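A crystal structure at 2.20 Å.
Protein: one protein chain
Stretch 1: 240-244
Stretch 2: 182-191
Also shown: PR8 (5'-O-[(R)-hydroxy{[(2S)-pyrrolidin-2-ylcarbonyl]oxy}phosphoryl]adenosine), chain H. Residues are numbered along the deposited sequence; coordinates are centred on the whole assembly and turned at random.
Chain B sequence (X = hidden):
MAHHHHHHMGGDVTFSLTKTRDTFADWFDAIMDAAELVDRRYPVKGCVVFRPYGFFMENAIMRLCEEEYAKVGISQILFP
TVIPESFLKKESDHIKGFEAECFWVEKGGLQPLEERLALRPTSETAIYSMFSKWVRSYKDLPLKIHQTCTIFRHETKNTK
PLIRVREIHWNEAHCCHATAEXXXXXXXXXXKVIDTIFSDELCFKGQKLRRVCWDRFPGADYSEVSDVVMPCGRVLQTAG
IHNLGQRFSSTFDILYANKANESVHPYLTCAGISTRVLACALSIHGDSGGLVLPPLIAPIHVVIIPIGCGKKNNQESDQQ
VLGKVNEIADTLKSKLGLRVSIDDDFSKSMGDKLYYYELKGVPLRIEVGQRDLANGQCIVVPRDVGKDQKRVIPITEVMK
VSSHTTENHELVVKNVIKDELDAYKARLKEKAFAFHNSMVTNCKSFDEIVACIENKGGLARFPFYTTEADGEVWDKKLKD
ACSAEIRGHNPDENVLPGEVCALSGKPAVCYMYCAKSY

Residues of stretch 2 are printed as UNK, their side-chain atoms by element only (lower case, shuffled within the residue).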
# COMPACT_ATOMS: atom_id res chain seq x y z
N GLY B 240 0.26 12.01 16.15
CA GLY B 240 1.44 12.45 16.88
C GLY B 240 2.38 13.15 15.93
O GLY B 240 2.82 12.55 14.94
N ILE B 241 2.67 14.41 16.21
CA ILE B 241 3.47 15.26 15.33
C ILE B 241 4.58 15.90 16.17
O ILE B 241 4.31 16.67 17.09
CB ILE B 241 2.55 16.32 14.66
CG1 ILE B 241 1.68 15.65 13.60
CG2 ILE B 241 3.35 17.46 14.05
CD1 ILE B 241 0.57 16.52 13.02
N HIS B 242 5.83 15.59 15.84
CA HIS B 242 6.97 15.88 16.73
C HIS B 242 8.10 16.67 16.10
O HIS B 242 8.49 16.44 14.96
CB HIS B 242 7.52 14.56 17.26
CG HIS B 242 6.45 13.62 17.72
ND1 HIS B 242 5.86 13.72 18.96
CD2 HIS B 242 5.83 12.59 17.10
CE1 HIS B 242 4.94 12.78 19.08
NE2 HIS B 242 4.90 12.08 17.96
N ASN B 243 8.64 17.60 16.89
CA ASN B 243 9.87 18.31 16.55
C ASN B 243 10.97 17.66 17.39
O ASN B 243 10.98 17.80 18.61
CB ASN B 243 9.73 19.81 16.86
CG ASN B 243 10.88 20.64 16.28
OD1 ASN B 243 12.01 20.16 16.15
ND2 ASN B 243 10.59 21.89 15.93
N LEU B 244 11.86 16.93 16.72
CA LEU B 244 12.90 16.17 17.40
C LEU B 244 14.17 16.99 17.64
O LEU B 244 15.13 16.51 18.27
CB LEU B 244 13.22 14.91 16.60
CG LEU B 244 12.03 13.99 16.35
CD1 LEU B 244 12.49 12.74 15.60
CD2 LEU B 244 11.35 13.60 17.67
N UNK B 182 12.54 25.86 9.31
CA UNK B 182 11.98 24.86 8.40
C UNK B 182 11.29 23.73 9.17
O UNK B 182 10.27 23.22 8.73
c UNK B 182 13.79 25.20 6.63
o UNK B 182 14.98 24.94 6.35
c UNK B 182 13.06 24.21 7.53
o UNK B 182 13.20 26.21 6.19
N UNK B 183 11.89 23.34 10.30
CA UNK B 183 11.34 22.29 11.15
C UNK B 183 9.96 22.70 11.67
O UNK B 183 9.00 21.95 11.54
c UNK B 183 12.28 21.98 12.31
N UNK B 184 9.87 23.90 12.22
CA UNK B 184 8.60 24.46 12.69
C UNK B 184 7.57 24.55 11.57
O UNK B 184 6.41 24.19 11.76
c UNK B 184 8.80 25.84 13.35
c UNK B 184 9.51 25.69 14.69
c UNK B 184 7.46 26.55 13.51
N UNK B 185 7.98 25.02 10.40
CA UNK B 185 7.06 25.10 9.25
C UNK B 185 6.55 23.71 8.82
O UNK B 185 5.40 23.57 8.39
o UNK B 185 6.94 25.71 6.89
c UNK B 185 7.75 25.80 8.07
N UNK B 186 7.40 22.69 8.94
CA UNK B 186 6.99 21.32 8.59
C UNK B 186 5.82 20.82 9.43
O UNK B 186 4.94 20.13 8.93
c UNK B 186 8.15 20.34 8.72
c UNK B 186 7.68 19.11 6.57
c UNK B 186 7.89 18.98 8.06
n UNK B 186 6.62 18.49 6.05
o UNK B 186 8.44 19.79 5.89
N UNK B 187 5.82 21.16 10.72
CA UNK B 187 4.73 20.77 11.61
C UNK B 187 3.37 21.26 11.10
O UNK B 187 2.39 20.52 11.14
c UNK B 187 6.09 20.98 15.27
c UNK B 187 6.95 19.64 13.34
c UNK B 187 5.72 20.27 13.97
c UNK B 187 4.98 21.25 13.04
N UNK B 188 3.32 22.50 10.61
CA UNK B 188 2.09 23.03 10.00
C UNK B 188 1.69 22.22 8.77
O UNK B 188 0.50 21.97 8.57
o UNK B 188 2.61 25.29 10.71
c UNK B 188 2.27 24.50 9.59
N UNK B 189 2.66 21.84 7.95
CA UNK B 189 2.37 20.99 6.78
C UNK B 189 1.75 19.66 7.20
O UNK B 189 0.81 19.19 6.58
c UNK B 189 4.01 21.93 5.07
c UNK B 189 3.63 20.73 5.93
o UNK B 189 5.06 21.86 4.40
o UNK B 189 3.26 22.93 5.07
N UNK B 190 2.29 19.06 8.26
CA UNK B 190 1.74 17.82 8.79
C UNK B 190 0.29 18.06 9.26
O UNK B 190 -0.59 17.28 8.93
c UNK B 190 4.32 16.09 8.59
c UNK B 190 5.63 15.63 8.41
c UNK B 190 3.97 16.81 9.73
c UNK B 190 6.59 15.89 9.38
c UNK B 190 6.24 16.59 10.50
o UNK B 190 7.90 15.46 9.26
c UNK B 190 2.55 17.29 9.98
c UNK B 190 4.96 17.03 10.68
N UNK B 191 0.06 19.14 10.00
CA UNK B 191 -1.28 19.48 10.48
C UNK B 191 -2.27 19.73 9.35
O UNK B 191 -3.45 19.37 9.47
c UNK B 191 -2.92 18.78 13.58
c UNK B 191 -1.66 19.39 13.70
c UNK B 191 0.27 20.48 13.50
c UNK B 191 -1.26 20.66 11.46
c UNK B 191 -0.89 20.22 12.83
c UNK B 191 -3.39 18.02 14.64
c UNK B 191 -2.62 17.85 15.81
n UNK B 191 0.26 19.88 14.73
c UNK B 191 -0.92 19.20 14.88
c UNK B 191 -1.38 18.44 15.94
C PR8 H . 5.45 8.46 16.76
N PR8 H . 7.35 8.00 15.35
O PR8 H . 5.48 7.25 17.00
P PR8 H . 3.42 8.64 18.19
N1 PR8 H . -2.35 0.84 18.61
C2 PR8 H . -2.82 1.59 17.62
N3 PR8 H . -2.30 2.78 17.33
C4 PR8 H . -1.29 3.29 18.03
C5 PR8 H . -0.78 2.53 19.08
C6 PR8 H . -1.32 1.28 19.36
N6 PR8 H . -0.84 0.54 20.36
N7 PR8 H . 0.22 3.23 19.63
C8 PR8 H . 0.33 4.37 18.95
N9 PR8 H . -0.59 4.42 17.98
CA PR8 H . 6.45 9.08 15.79
CB PR8 H . 5.71 9.57 14.56
CD PR8 H . 7.41 8.05 13.90
CG PR8 H . 6.00 8.50 13.50
C1' PR8 H . -0.77 5.56 17.02
O10 PR8 H . 4.58 9.35 17.32
O1P PR8 H . 3.90 8.09 19.48
C2' PR8 H . -1.29 6.84 17.72
O2' PR8 H . -2.26 7.49 16.88
O2P PR8 H . 2.33 9.80 18.44
C3' PR8 H . -0.06 7.72 17.76
O3' PR8 H . -0.44 9.10 17.83
C4' PR8 H . 0.47 7.39 16.38
O4' PR8 H . 0.52 5.95 16.44
C5' PR8 H . 1.84 8.02 16.21
O5' PR8 H . 2.71 7.57 17.22

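Position 182 carries two carbons, the second bearing two oxygens, and lies out of reach of the strand. A short carboxylate is aspartate, Asp182; partly exposed, it can keep its charge solvated, and OD2 is hydrogen-bonded elsewhere in the structure. Position 183 has a single carbon pointing toward the strand, with its CB 4.0 Å from Asn243 ND2. This is Ala183, a single methyl that fits against the Asn243 amide.

At position 184 one carbon carries two more, a fork at CB, and one branch reaches the amide of Asn243. The residue is Val184; its CA-to-CB bond points away, but at this exposed margin a short branched side chain can still graze the strand, Val184 CG2 lying 4.1 Å from Asn243 ND2. Position 185 has one carbon and one oxygen and touches nothing on the strand: Ser185, a small polar residue suited to an exposed helix surface.

Position 186 shows three carbons, the third bearing an oxygen and a nitrogen, again out of reach of the strand. It is Gln186, buried, with its OE1 satisfied elsewhere. Position 187 has four carbons, forked at the second, and meets three strand residues. This is Leu187. Leu187 CG packs 3.7 Å from Ile241 CG2, Leu187 CD2 lies 4.1 Å from Asn243 CB, and Leu187 CD1 is 3.9 Å from His242 O; the CA-to-CB bond points sideways, but the forked end comes nearer and spreads its methyls over the strand.

Position 188, one carbon and one oxygen, its CA-to-CB bond pointing away, is Ser188, and position 189, two carbons with two terminal oxygens, is Asp189. Neither touches the strand, and both polar groups suit the more open side of the helix.

Position 190 has one carbon, then a six-carbon ring bearing an oxygen; its CB sits 3.7 Å from Ile241 CD1. That is Tyr190, whose OH is hydrogen-bonded elsewhere, so the hydroxyl of this buried ring is satisfied. Position 191 has one carbon, then fused five- and six-membered rings of eight carbons and one nitrogen, with Ile241 CD1 over one face: Trp191. Ile241 CD1 is 3.6 Å from Trp191 CE2, in a CH-pi contact over the broad indole's five-membered ring.

The contact works by apolar packing, without hydrogen bonds between the stretches. Helix and strand run nearly antiparallel, at 174°. Ile241 dominates, packing against Leu187, Tyr190 and Trp191, and Asn243 adds contacts to Ala183, Val184 and Leu187. His242 points away from the helix, and His242 NE2 donates a hydrogen bond to PR8 O10 at 2.8 Å.

Stretch 2 182-191: DAVSQLSDYW
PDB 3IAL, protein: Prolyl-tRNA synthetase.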